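PDB 1Q87: 39 kDa initiator binding protein from Trichomonas vaginalis, which binds the initiator (Inr) element of core promoters, the chain here being the C-domain of the longer protein. Local coordinates for residues S21-S27 against Q152-N156; M104-T110 against N171-A177; W128-P133 against I146-F150. All blocks are in the same frame, centred on the assembly; numbering follows the deposited sequence.

Contact 1. Residues S21-S27 against Q152-N156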
ATOM      1  N   SER A  21      -2.522 -16.956   7.550  1.00 84.78           N
ATOM      2  CA  SER A  21      -1.101 -16.665   7.907  1.00 82.27           C
ATOM      3  C   SER A  21      -0.561 -15.515   7.037  1.00 79.82           C
ATOM      4  O   SER A  21      -0.081 -15.737   5.920  1.00 79.43           O
ATOM      5  CB  SER A  21      -0.240 -17.920   7.719  1.00 71.35           C
ATOM      6  OG  SER A  21       0.918 -17.854   8.538  1.00 76.66           O
ATOM      7  N   MET A  22      -0.654 -14.300   7.578  1.00 75.09           N
ATOM      8  CA  MET A  22      -0.230 -13.066   6.922  1.00 68.48           C
ATOM      9  C   MET A  22       1.232 -13.035   6.504  1.00 66.85           C
ATOM     10  O   MET A  22       2.132 -13.150   7.317  1.00 65.11           O
ATOM     11  CB  MET A  22      -0.496 -11.868   7.835  1.00 63.39           C
ATOM     12  CG  MET A  22      -0.074 -10.527   7.230  1.00 63.21           C
ATOM     13  SD  MET A  22       0.233  -9.230   8.474  1.00 70.62           S
ATOM     14  CE  MET A  22      -1.403  -8.940   9.085  1.00 56.14           C
ATOM     15  N   CYS A  23       1.459 -12.847   5.217  1.00 62.81           N
ATOM     16  CA  CYS A  23       2.802 -12.782   4.699  1.00 62.38           C
ATOM     17  C   CYS A  23       2.759 -12.013   3.375  1.00 60.23           C
ATOM     18  O   CYS A  23       1.760 -12.037   2.671  1.00 63.86           O
ATOM     19  CB  CYS A  23       3.338 -14.201   4.504  1.00 60.91           C
ATOM     20  SG  CYS A  23       5.112 -14.241   4.380  1.00 78.40           S
ATOM     21  N   ILE A  24       3.825 -11.320   3.016  1.00 58.31           N
ATOM     22  CA  ILE A  24       3.746 -10.598   1.768  1.00 56.75           C
ATOM     23  C   ILE A  24       3.908 -11.595   0.637  1.00 53.40           C
ATOM     24  O   ILE A  24       4.562 -12.626   0.804  1.00 41.54           O
ATOM     25  CB  ILE A  24       4.811  -9.504   1.688  1.00 54.54           C
ATOM     26  CG1 ILE A  24       6.183 -10.086   1.991  1.00 50.22           C
ATOM     27  CG2 ILE A  24       4.458  -8.397   2.679  1.00 42.82           C
ATOM     28  CD1 ILE A  24       7.342  -9.236   1.426  1.00 53.08           C
ATOM     29  N   GLY A  25       3.289 -11.289  -0.501  1.00 49.57           N
ATOM     30  CA  GLY A  25       3.357 -12.160  -1.659  1.00 37.00           C
ATOM     31  C   GLY A  25       4.213 -11.572  -2.767  1.00 45.87           C
ATOM     32  O   GLY A  25       4.755 -10.473  -2.633  1.00 46.26           O
ATOM     33  N   ASN A  26       4.310 -12.317  -3.864  1.00 48.84           N
ATOM     34  CA  ASN A  26       5.100 -11.959  -5.028  1.00 48.31           C
ATOM     35  C   ASN A  26       6.476 -11.567  -4.556  1.00 52.98           C
ATOM     36  O   ASN A  26       7.130 -10.701  -5.164  1.00 49.77           O
ATOM     37  CB  ASN A  26       4.456 -10.801  -5.804  1.00 47.90           C
ATOM     38  CG  ASN A  26       4.668 -10.926  -7.331  1.00 48.10           C
ATOM     39  OD1 ASN A  26       4.095 -10.175  -8.128  1.00 48.40           O
ATOM     40  ND2 ASN A  26       5.478 -11.891  -7.727  1.00 49.58           N
ATOM     41  N   SER A  27       6.923 -12.261  -3.505  1.00 54.31           N
ATOM     42  CA  SER A  27       8.211 -11.981  -2.870  1.00 57.04           C
ATOM     43  C   SER A  27       9.035 -13.228  -2.665  1.00 56.98           C
ATOM     44  O   SER A  27       8.486 -14.251  -2.261  1.00 58.76           O
ATOM     45  CB  SER A  27       7.986 -11.357  -1.474  1.00 45.31           C
ATOM     46  OG  SER A  27       7.139 -10.231  -1.548  1.00 48.18           O
ATOM     47  N   GLN A 152      -6.037  -8.867   3.206  1.00 53.55           N
ATOM     48  CA  GLN A 152      -5.599  -8.943   4.587  1.00 61.80           C
ATOM     49  C   GLN A 152      -4.516 -10.006   4.849  1.00 60.79           C
ATOM     50  O   GLN A 152      -3.705  -9.843   5.749  1.00 66.20           O
ATOM     51  CB  GLN A 152      -6.789  -9.178   5.514  1.00 67.37           C
ATOM     52  CG  GLN A 152      -6.873  -8.142   6.620  1.00 84.68           C
ATOM     53  CD  GLN A 152      -7.055  -6.728   6.084  1.00 90.18           C
ATOM     54  OE1 GLN A 152      -6.219  -6.215   5.336  1.00 98.40           O
ATOM     55  NE2 GLN A 152      -8.151  -6.096   6.464  1.00 95.08           N
ATOM     56  N   ASN A 153      -4.480 -11.081   4.072  1.00 54.32           N
ATOM     57  CA  ASN A 153      -3.455 -12.124   4.284  1.00 53.98           C
ATOM     58  C   ASN A 153      -2.173 -12.030   3.477  1.00 51.79           C
ATOM     59  O   ASN A 153      -1.238 -12.774   3.734  1.00 48.57           O
ATOM     60  CB  ASN A 153      -4.041 -13.506   4.032  1.00 68.23           C
ATOM     61  CG  ASN A 153      -4.728 -14.050   5.235  1.00 70.39           C
ATOM     62  OD1 ASN A 153      -4.086 -14.654   6.095  1.00 83.86           O
ATOM     63  ND2 ASN A 153      -6.043 -13.823   5.329  1.00 75.40           N
ATOM     64  N   GLU A 154      -2.144 -11.132   2.500  1.00 52.04           N
ATOM     65  CA  GLU A 154      -0.991 -10.887   1.633  1.00 56.23           C
ATOM     66  C   GLU A 154      -1.111  -9.351   1.468  1.00 55.93           C
ATOM     67  O   GLU A 154      -1.415  -8.834   0.387  1.00 49.28           O
ATOM     68  CB  GLU A 154      -1.224 -11.649   0.325  1.00 54.19           C
ATOM     69  CG  GLU A 154      -0.044 -11.723  -0.646  1.00 63.94           C
ATOM     70  CD  GLU A 154      -0.208 -12.873  -1.640  1.00 64.81           C
ATOM     71  OE1 GLU A 154       0.397 -12.834  -2.726  1.00 65.61           O
ATOM     72  OE2 GLU A 154      -0.948 -13.828  -1.329  1.00 73.41           O
ATOM     73  N   PRO A 155      -0.857  -8.613   2.561  1.00 52.27           N
ATOM     74  CA  PRO A 155      -0.959  -7.151   2.608  1.00 44.43           C
ATOM     75  C   PRO A 155      -0.332  -6.228   1.560  1.00 40.44           C
ATOM     76  O   PRO A 155      -0.779  -5.101   1.473  1.00 42.29           O
ATOM     77  CB  PRO A 155      -0.563  -6.799   4.047  1.00 49.87           C
ATOM     78  CG  PRO A 155       0.125  -7.991   4.574  1.00 49.46           C
ATOM     79  CD  PRO A 155       0.091  -9.107   3.558  1.00 50.77           C
ATOM     80  N   ASN A 156       0.654  -6.676   0.771  1.00 37.41           N
ATOM     81  CA  ASN A 156       1.238  -5.842  -0.291  1.00 37.66           C
ATOM     82  C   ASN A 156       0.482  -6.107  -1.592  1.00 45.36           C
ATOM     83  O   ASN A 156       0.850  -5.596  -2.650  1.00 44.89           O
ATOM     84  CB  ASN A 156       2.729  -6.170  -0.523  1.00 29.57           C
ATOM     85  CG  ASN A 156       2.955  -7.612  -0.952  1.00 47.43           C
ATOM     86  OD1 ASN A 156       2.254  -8.524  -0.498  1.00 47.01           O
ATOM     87  ND2 ASN A 156       3.964  -7.837  -1.805  1.00 37.15           N
TER

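Contact 2. Residues M104-T110 against N171-A177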
ATOM      1  N   MET A 104       1.724  -2.538   2.485  1.00 35.73           N
ATOM      2  CA  MET A 104       0.955  -1.782   1.493  1.00 43.59           C
ATOM      3  C   MET A 104       1.726  -0.622   0.893  1.00 46.71           C
ATOM      4  O   MET A 104       1.761  -0.477  -0.323  1.00 49.93           O
ATOM      5  CB  MET A 104      -0.333  -1.195   2.082  1.00 45.43           C
ATOM      6  CG  MET A 104      -1.283  -2.227   2.680  1.00 43.87           C
ATOM      7  SD  MET A 104      -2.738  -1.408   3.239  1.00 44.23           S
ATOM      8  CE  MET A 104      -2.254  -1.081   4.998  1.00 45.92           C
ATOM      9  N   PHE A 105       2.365   0.184   1.740  1.00 51.51           N
ATOM     10  CA  PHE A 105       3.064   1.373   1.258  1.00 41.79           C
ATOM     11  C   PHE A 105       4.540   1.601   1.612  1.00 44.53           C
ATOM     12  O   PHE A 105       5.037   2.694   1.410  1.00 48.50           O
ATOM     13  CB  PHE A 105       2.298   2.588   1.686  1.00 38.13           C
ATOM     14  CG  PHE A 105       0.874   2.592   1.254  1.00 39.56           C
ATOM     15  CD1 PHE A 105       0.524   2.770  -0.098  1.00 41.38           C
ATOM     16  CD2 PHE A 105      -0.133   2.505   2.203  1.00 35.60           C
ATOM     17  CE1 PHE A 105      -0.824   2.858  -0.481  1.00 47.12           C
ATOM     18  CE2 PHE A 105      -1.493   2.594   1.840  1.00 31.45           C
ATOM     19  CZ  PHE A 105      -1.843   2.769   0.509  1.00 40.24           C
ATOM     20  N   GLY A 106       5.235   0.599   2.142  1.00 32.56           N
ATOM     21  CA  GLY A 106       6.641   0.770   2.449  1.00 39.17           C
ATOM     22  C   GLY A 106       7.505   0.657   1.184  1.00 49.38           C
ATOM     23  O   GLY A 106       6.977   0.379   0.099  1.00 49.42           O
ATOM     24  N   PRO A 107       8.837   0.830   1.295  1.00 51.55           N
ATOM     25  CA  PRO A 107       9.543   1.119   2.567  1.00 52.31           C
ATOM     26  C   PRO A 107       9.168   2.440   3.213  1.00 46.89           C
ATOM     27  O   PRO A 107       8.547   3.322   2.591  1.00 49.97           O
ATOM     28  CB  PRO A 107      11.034   1.085   2.195  1.00 46.14           C
ATOM     29  CG  PRO A 107      11.084   0.655   0.723  1.00 53.61           C
ATOM     30  CD  PRO A 107       9.735   1.031   0.147  1.00 53.96           C
ATOM     31  N   TYR A 108       9.535   2.581   4.488  1.00 51.39           N
ATOM     32  CA  TYR A 108       9.191   3.803   5.206  1.00 53.96           C
ATOM     33  C   TYR A 108       9.850   5.076   4.598  1.00 45.82           C
ATOM     34  O   TYR A 108       9.257   6.138   4.640  1.00 38.62           O
ATOM     35  CB  TYR A 108       9.531   3.634   6.684  1.00 58.65           C
ATOM     36  CG  TYR A 108      10.878   4.187   7.083  1.00 56.22           C
ATOM     37  CD1 TYR A 108      11.015   5.532   7.433  1.00 53.59           C
ATOM     38  CD2 TYR A 108      11.998   3.371   7.118  1.00 46.86           C
ATOM     39  CE1 TYR A 108      12.230   6.052   7.808  1.00 58.68           C
ATOM     40  CE2 TYR A 108      13.224   3.867   7.492  1.00 68.28           C
ATOM     41  CZ  TYR A 108      13.335   5.219   7.833  1.00 70.88           C
ATOM     42  OH  TYR A 108      14.553   5.750   8.160  1.00 70.84           O
ATOM     43  N   GLU A 109      11.048   4.963   4.019  1.00 39.38           N
ATOM     44  CA  GLU A 109      11.679   6.141   3.406  1.00 53.45           C
ATOM     45  C   GLU A 109      10.758   6.889   2.465  1.00 53.47           C
ATOM     46  O   GLU A 109      10.849   8.100   2.366  1.00 49.83           O
ATOM     47  CB  GLU A 109      12.929   5.795   2.595  1.00 49.79           C
ATOM     48  CG  GLU A 109      14.137   5.382   3.430  1.00 63.70           C
ATOM     49  CD  GLU A 109      13.984   3.983   4.030  1.00 71.29           C
ATOM     50  OE1 GLU A 109      12.933   3.333   3.795  1.00 56.15           O
ATOM     51  OE2 GLU A 109      14.922   3.528   4.729  1.00 76.41           O
ATOM     52  N   THR A 110       9.892   6.191   1.736  1.00 52.69           N
ATOM     53  CA  THR A 110       9.010   6.930   0.835  1.00 49.67           C
ATOM     54  C   THR A 110       7.523   6.606   1.032  1.00 51.35           C
ATOM     55  O   THR A 110       6.687   6.839   0.153  1.00 45.15           O
ATOM     56  CB  THR A 110       9.468   6.713  -0.655  1.00 50.31           C
ATOM     57  OG1 THR A 110       9.521   5.316  -0.957  1.00 43.37           O
ATOM     58  CG2 THR A 110      10.918   7.316  -0.855  1.00 42.82           C
ATOM     59  N   ASN A 171       2.670  -4.386  -4.292  1.00 48.24           N
ATOM     60  CA  ASN A 171       3.585  -3.348  -3.911  1.00 41.58           C
ATOM     61  C   ASN A 171       4.794  -4.121  -3.460  1.00 48.92           C
ATOM     62  O   ASN A 171       4.638  -5.143  -2.797  1.00 47.83           O
ATOM     63  CB  ASN A 171       3.076  -2.527  -2.740  1.00 48.20           C
ATOM     64  CG  ASN A 171       4.149  -1.569  -2.211  1.00 50.81           C
ATOM     65  OD1 ASN A 171       4.669  -0.742  -2.965  1.00 43.87           O
ATOM     66  ND2 ASN A 171       4.484  -1.681  -0.924  1.00 41.25           N
ATOM     67  N   LYS A 172       5.987  -3.680  -3.870  1.00 50.51           N
ATOM     68  CA  LYS A 172       7.231  -4.313  -3.434  1.00 52.29           C
ATOM     69  C   LYS A 172       7.680  -3.454  -2.220  1.00 53.84           C
ATOM     70  O   LYS A 172       8.247  -2.376  -2.383  1.00 49.91           O
ATOM     71  CB  LYS A 172       8.269  -4.241  -4.543  1.00 64.79           C
ATOM     72  CG  LYS A 172       7.799  -4.805  -5.871  1.00 73.03           C
ATOM     73  CD  LYS A 172       7.791  -6.326  -5.842  1.00 80.56           C
ATOM     74  CE  LYS A 172       9.212  -6.900  -5.930  1.00 82.90           C
ATOM     75  NZ  LYS A 172       9.238  -8.385  -5.707  1.00 81.26           N
ATOM     76  N   PRO A 173       7.444  -3.933  -0.991  1.00 45.99           N
ATOM     77  CA  PRO A 173       7.809  -3.195   0.228  1.00 49.75           C
ATOM     78  C   PRO A 173       9.274  -2.837   0.468  1.00 48.74           C
ATOM     79  O   PRO A 173       9.551  -2.072   1.360  1.00 53.76           O
ATOM     80  CB  PRO A 173       7.229  -4.046   1.381  1.00 43.08           C
ATOM     81  CG  PRO A 173       6.593  -5.242   0.714  1.00 44.12           C
ATOM     82  CD  PRO A 173       7.150  -5.334  -0.689  1.00 38.01           C
ATOM     83  N   LEU A 174      10.209  -3.372  -0.308  1.00 53.48           N
ATOM     84  CA  LEU A 174      11.613  -2.994  -0.114  1.00 54.63           C
ATOM     85  C   LEU A 174      12.095  -1.951  -1.142  1.00 56.23           C
ATOM     86  O   LEU A 174      13.238  -1.506  -1.088  1.00 54.59           O
ATOM     87  CB  LEU A 174      12.526  -4.221  -0.197  1.00 44.86           C
ATOM     88  CG  LEU A 174      12.170  -5.413   0.692  1.00 58.59           C
ATOM     89  CD1 LEU A 174      13.126  -6.611   0.446  1.00 49.98           C
ATOM     90  CD2 LEU A 174      12.224  -4.948   2.124  1.00 49.56           C
ATOM     91  N   ILE A 175      11.214  -1.534  -2.049  1.00 55.02           N
ATOM     92  CA  ILE A 175      11.610  -0.597  -3.081  1.00 49.12           C
ATOM     93  C   ILE A 175      11.033   0.781  -2.912  1.00 51.98           C
ATOM     94  O   ILE A 175       9.802   0.963  -2.901  1.00 50.42           O
ATOM     95  CB  ILE A 175      11.251  -1.121  -4.488  1.00 54.87           C
ATOM     96  CG1 ILE A 175      11.908  -2.485  -4.720  1.00 53.38           C
ATOM     97  CG2 ILE A 175      11.652  -0.088  -5.562  1.00 52.77           C
ATOM     98  CD1 ILE A 175      13.414  -2.498  -4.599  1.00 48.17           C
ATOM     99  N   GLU A 176      11.939   1.756  -2.801  1.00 52.32           N
ATOM    100  CA  GLU A 176      11.536   3.139  -2.615  1.00 51.21           C
ATOM    101  C   GLU A 176      10.726   3.615  -3.797  1.00 48.09           C
ATOM    102  O   GLU A 176      10.857   3.139  -4.912  1.00 41.47           O
ATOM    103  CB  GLU A 176      12.754   4.033  -2.420  1.00 58.87           C
ATOM    104  CG  GLU A 176      13.473   3.781  -1.109  1.00 73.75           C
ATOM    105  CD  GLU A 176      14.617   4.753  -0.869  1.00 85.71           C
ATOM    106  OE1 GLU A 176      14.436   5.968  -1.148  1.00 87.64           O
ATOM    107  OE2 GLU A 176      15.686   4.307  -0.390  1.00 90.14           O
ATOM    108  N   ALA A 177       9.853   4.557  -3.552  1.00 48.18           N
ATOM    109  CA  ALA A 177       9.041   5.047  -4.636  1.00 56.08           C
ATOM    110  C   ALA A 177       9.861   5.552  -5.843  1.00 56.26           C
ATOM    111  O   ALA A 177       9.308   5.804  -6.917  1.00 52.10           O
ATOM    112  CB  ALA A 177       8.127   6.117  -4.114  1.00 51.00           C
TER

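Contact 3. Residues W128-P133 against I146-F150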
ATOM      1  N   TRP A 128     -12.632   4.170  -5.510  1.00 70.32           N
ATOM      2  CA  TRP A 128     -12.809   2.741  -5.367  1.00 67.24           C
ATOM      3  C   TRP A 128     -12.017   2.120  -4.219  1.00 62.24           C
ATOM      4  O   TRP A 128     -12.465   1.120  -3.666  1.00 69.45           O
ATOM      5  CB  TRP A 128     -12.471   2.024  -6.691  1.00 66.90           C
ATOM      6  CG  TRP A 128     -11.191   2.471  -7.345  1.00 61.79           C
ATOM      7  CD1 TRP A 128     -11.040   3.476  -8.268  1.00 60.36           C
ATOM      8  CD2 TRP A 128      -9.875   1.952  -7.097  1.00 58.69           C
ATOM      9  NE1 TRP A 128      -9.704   3.606  -8.612  1.00 67.43           N
ATOM     10  CE2 TRP A 128      -8.974   2.683  -7.905  1.00 58.23           C
ATOM     11  CE3 TRP A 128      -9.370   0.942  -6.269  1.00 62.81           C
ATOM     12  CZ2 TRP A 128      -7.596   2.434  -7.900  1.00 67.63           C
ATOM     13  CZ3 TRP A 128      -7.989   0.697  -6.267  1.00 54.98           C
ATOM     14  CH2 TRP A 128      -7.127   1.436  -7.074  1.00 63.01           C
ATOM     15  N   LEU A 129     -10.863   2.698  -3.859  1.00 58.37           N
ATOM     16  CA  LEU A 129     -10.005   2.177  -2.776  1.00 48.10           C
ATOM     17  C   LEU A 129     -10.649   2.228  -1.383  1.00 55.98           C
ATOM     18  O   LEU A 129     -11.275   3.223  -1.007  1.00 57.58           O
ATOM     19  CB  LEU A 129      -8.674   2.943  -2.729  1.00 47.73           C
ATOM     20  CG  LEU A 129      -7.537   2.407  -1.832  1.00 44.87           C
ATOM     21  CD1 LEU A 129      -7.012   1.093  -2.345  1.00 44.55           C
ATOM     22  CD2 LEU A 129      -6.400   3.382  -1.800  1.00 50.69           C
ATOM     23  N   THR A 130     -10.503   1.152  -0.615  1.00 57.09           N
ATOM     24  CA  THR A 130     -11.064   1.103   0.737  1.00 47.48           C
ATOM     25  C   THR A 130     -10.091   0.336   1.630  1.00 47.83           C
ATOM     26  O   THR A 130      -9.485  -0.634   1.200  1.00 47.81           O
ATOM     27  CB  THR A 130     -12.452   0.393   0.729  1.00 59.86           C
ATOM     28  OG1 THR A 130     -12.989   0.325   2.062  1.00 56.92           O
ATOM     29  CG2 THR A 130     -12.318  -1.015   0.169  1.00 63.73           C
ATOM     30  N   PHE A 131      -9.902   0.784   2.863  1.00 51.08           N
ATOM     31  CA  PHE A 131      -8.993   0.084   3.759  1.00 55.10           C
ATOM     32  C   PHE A 131      -9.749  -0.716   4.788  1.00 66.17           C
ATOM     33  O   PHE A 131      -9.161  -1.251   5.736  1.00 63.47           O
ATOM     34  CB  PHE A 131      -8.075   1.081   4.440  1.00 54.18           C
ATOM     35  CG  PHE A 131      -7.155   1.754   3.489  1.00 50.46           C
ATOM     36  CD1 PHE A 131      -6.060   1.084   2.998  1.00 44.11           C
ATOM     37  CD2 PHE A 131      -7.477   3.003   2.960  1.00 43.79           C
ATOM     38  CE1 PHE A 131      -5.298   1.635   1.991  1.00 47.15           C
ATOM     39  CE2 PHE A 131      -6.713   3.549   1.949  1.00 45.48           C
ATOM     40  CZ  PHE A 131      -5.630   2.868   1.465  1.00 36.26           C
ATOM     41  N   ASP A 132     -11.056  -0.823   4.579  1.00 73.30           N
ATOM     42  CA  ASP A 132     -11.905  -1.550   5.500  1.00 85.85           C
ATOM     43  C   ASP A 132     -13.234  -1.935   4.836  1.00 91.79           C
ATOM     44  O   ASP A 132     -14.265  -1.303   5.092  1.00 90.20           O
ATOM     45  CB  ASP A 132     -12.126  -0.659   6.715  1.00 88.23           C
ATOM     46  CG  ASP A 132     -13.167  -1.193   7.648  1.00 93.33           C
ATOM     47  OD1 ASP A 132     -13.418  -2.417   7.623  1.00 91.72           O
ATOM     48  OD2 ASP A 132     -13.722  -0.375   8.414  1.00 97.38           O
ATOM     49  N   PRO A 133     -13.225  -2.980   3.976  1.00 93.75           N
ATOM     50  CA  PRO A 133     -14.415  -3.469   3.256  1.00 97.26           C
ATOM     51  C   PRO A 133     -15.591  -3.959   4.116  1.00 99.67           C
ATOM     52  O   PRO A 133     -15.411  -4.676   5.105  1.00100.73           O
ATOM     53  CB  PRO A 133     -13.853  -4.581   2.368  1.00 91.91           C
ATOM     54  CG  PRO A 133     -12.467  -4.135   2.113  1.00 93.59           C
ATOM     55  CD  PRO A 133     -12.019  -3.667   3.482  1.00 91.52           C
ATOM     56  N   ILE A 146     -16.558  -0.258  -9.709  1.00 96.66           N
ATOM     57  CA  ILE A 146     -15.210  -0.663  -9.328  1.00 89.31           C
ATOM     58  C   ILE A 146     -14.990  -0.687  -7.812  1.00 86.05           C
ATOM     59  O   ILE A 146     -15.636   0.041  -7.052  1.00 82.62           O
ATOM     60  CB  ILE A 146     -14.181   0.292  -9.926  1.00 91.16           C
ATOM     61  CG1 ILE A 146     -14.612   0.725 -11.322  1.00 97.74           C
ATOM     62  CG2 ILE A 146     -12.850  -0.390 -10.031  1.00 93.82           C
ATOM     63  CD1 ILE A 146     -14.029   2.087 -11.743  1.00 99.58           C
ATOM     64  N   SER A 147     -14.044  -1.516  -7.380  1.00 86.56           N
ATOM     65  CA  SER A 147     -13.705  -1.660  -5.962  1.00 78.99           C
ATOM     66  C   SER A 147     -12.318  -2.289  -5.775  1.00 76.57           C
ATOM     67  O   SER A 147     -11.961  -3.250  -6.466  1.00 69.89           O
ATOM     68  CB  SER A 147     -14.751  -2.529  -5.275  1.00 75.62           C
ATOM     69  OG  SER A 147     -14.353  -2.861  -3.966  1.00 77.44           O
ATOM     70  N   GLY A 148     -11.537  -1.746  -4.840  1.00 72.22           N
ATOM     71  CA  GLY A 148     -10.213  -2.291  -4.588  1.00 57.48           C
ATOM     72  C   GLY A 148      -9.837  -2.252  -3.119  1.00 55.28           C
ATOM     73  O   GLY A 148     -10.263  -1.343  -2.401  1.00 54.35           O
ATOM     74  N   TRP A 149      -9.053  -3.238  -2.671  1.00 48.92           N
ATOM     75  CA  TRP A 149      -8.607  -3.296  -1.282  1.00 45.01           C
ATOM     76  C   TRP A 149      -7.363  -4.147  -1.232  1.00 44.10           C
ATOM     77  O   TRP A 149      -7.035  -4.816  -2.204  1.00 43.94           O
ATOM     78  CB  TRP A 149      -9.689  -3.890  -0.374  1.00 41.11           C
ATOM     79  CG  TRP A 149     -10.010  -5.336  -0.674  1.00 55.89           C
ATOM     80  CD1 TRP A 149      -9.534  -6.452  -0.026  1.00 52.38           C
ATOM     81  CD2 TRP A 149     -10.794  -5.814  -1.770  1.00 55.54           C
ATOM     82  NE1 TRP A 149      -9.971  -7.592  -0.661  1.00 56.18           N
ATOM     83  CE2 TRP A 149     -10.746  -7.227  -1.731  1.00 56.57           C
ATOM     84  CE3 TRP A 149     -11.538  -5.179  -2.783  1.00 55.69           C
ATOM     85  CZ2 TRP A 149     -11.417  -8.025  -2.682  1.00 70.05           C
ATOM     86  CZ3 TRP A 149     -12.206  -5.969  -3.726  1.00 62.53           C
ATOM     87  CH2 TRP A 149     -12.140  -7.379  -3.666  1.00 66.36           C
ATOM     88  N   PHE A 150      -6.649  -4.100  -0.112  1.00 39.70           N
ATOM     89  CA  PHE A 150      -5.455  -4.895   0.051  1.00 39.79           C
ATOM     90  C   PHE A 150      -5.882  -6.164   0.779  1.00 43.72           C
ATOM     91  O   PHE A 150      -6.708  -6.123   1.689  1.00 44.79           O
ATOM     92  CB  PHE A 150      -4.398  -4.088   0.838  1.00 43.17           C
ATOM     93  CG  PHE A 150      -3.636  -3.093  -0.034  1.00 40.92           C
ATOM     94  CD1 PHE A 150      -2.474  -3.486  -0.692  1.00 37.73           C
ATOM     95  CD2 PHE A 150      -4.075  -1.774  -0.165  1.00 33.49           C
ATOM     96  CE1 PHE A 150      -1.739  -2.586  -1.459  1.00 39.16           C
ATOM     97  CE2 PHE A 150      -3.352  -0.843  -0.933  1.00 44.34           C
ATOM     98  CZ  PHE A 150      -2.171  -1.259  -1.579  1.00 39.00           C
TER
HETATM   99  O   HOH W   1      -7.568  -2.044   1.905  1.00 54.47           O

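Contact 1. Residues S21-S27 against Q152-N156
The side chain of Asn156 lies against Ile24 and Gly25, its carboxamide turned to the backbone of the glycine. Gly25 N donates to Asn156 OD1 at 3.0 Å, and Asn156 ND2 donates to Gly25 O at 2.9 Å, so one planar amide meets both polar groups of a single residue, much as a neighbouring strand would. ND2 also bonds Asn171 O, and Gly25 O also accepts a hydrogen bond from Ser27 OG at 2.6 Å. The glycine suits its place: a CB here would clash with Glu154 OE1, which approaches Gly25 CA to 3.2 Å while bonded to Trp170. Nearer the N terminus the backbones take over. Cys23 N donates to Asn153 O at 3.1 Å, and CA-H...O contacts flank this bond, Met22 CA to Asn153 O at 3.4 Å and Glu154 CA to Cys23 O at 3.2 Å. Ser21 N adds a 3.1 Å bond to Asn153 OD1. An apolar patch forms where Met22 CG meets Pro155 CG at 3.7 Å, close to Tyr99 and Ala103 of helix 95-105. What results is an extended segment leading into helix 29-47, held by backbone and asparagine bonds to the connection between antiparallel strands 147-151 and 157-162.

Contact 2. Residues M104-T110 against N171-A177
Asn171, the last residue of strand 165-171, directs its side chain at the end of helix 95-105. Its ND2 gives a weak hydrogen bond to Gly106 O at 3.4 Å and a further bond to Ala103 O, whereas OD1 accepts from Lys114 NZ. Lys172 then opens a type I turn that ends at Ile175, whose N bonds Lys172 O at 3.1 Å. Within this turn Pro173 brings its carbonyl beside the cis peptide bond that joins Gly106 to Pro107: Pro173 O is 3.4 Å from Gly106 C. The ring of Pro107 rests against the rest of the turn, with Pro107 CG 3.4 Å from Leu174 C and Pro107 CD 3.0 Å from Ile175 O. Glu176 follows and lays its side chain by Glu109, where Glu109 CB is 4.0 Å from Glu176 CD. At Ala177 the backbone N donates to Thr110 OG1 at 2.7 Å, a short, nearly straight bond at the residue just before helix 111-123. The proline nitrogen has no hydrogen to give, so the middle of the contact is close packing with hydrogen bonds towards its two ends; Lys114, bonded to Gly106 O, Ile175 O and Asn171 OD1, places a positive charge among acceptors from both segments.

Contact 3. Residues W128-P133 against I146-F150
A single parallel beta bridge, made on the outer side of edge strand 147-151 of the five-stranded antiparallel sheet, joins this strand to the loop that follows helix 111-123. Leu129 and Gly148 face each other with their CA atoms 4.8 Å apart, and Gly148 bonds on both sides of Leu129: Gly148 N donates to Trp128 O at 3.2 Å, and Thr130 N to Gly148 O at 3.1 Å. Leu129 CA adds a CA-H...O contact to Gly148 O at 3.5 Å. Beyond the bridge the backbones part enough for a water, which donates to Thr130 O at 2.5 Å and accepts from Phe150 N at 3.0 Å. Gly148 leaves room for Trp128: a CB there would clash with Trp128 CE3, and Gly148 N instead lies at the edge of the indole. Apolar pairs line the rest of the seam. Trp128 CB meets Ile146 CB at 4.0 Å, Phe131 CE1 meets Phe150 CD2 at 4.2 Å, Leu129 CD1 is 4.4 Å from Phe150 CE2, and Pro133 CG is 3.7 Å from Trp149 CB. Trp128 and Leu129 continue onto Leu118 of helix 111-123 and onto strand 157-162, while Phe131 and Phe150 reach Phe105 and Met104 of helix 95-105, so the bridge extends the edge of the sheet, and its apolar side chains pack against these two helices.

In the fold
The modelled chain begins with 21-27, whose partner 152-156 comes only after most of the helices, so contact 1 closes a long loop. Segment 104-110, which includes the last part of helix 95-105, opens the loop of contact 2, closed at 171-177. Because 152-156 falls between those two segments, contacts 1 and 2 cross; the short loop of contact 3, from 128-133 to 146-150, lies wholly within both. The three also touch in space: Asn156 O is 2.7 Å from Asn171 N, Pro155 O packs on Phe150 CD1 at 3.2 Å, and Met104 SD lies 3.7 Å from Phe150 CD2. Together they tie the segment before helix 29-47 and the helical part to the antiparallel sheet.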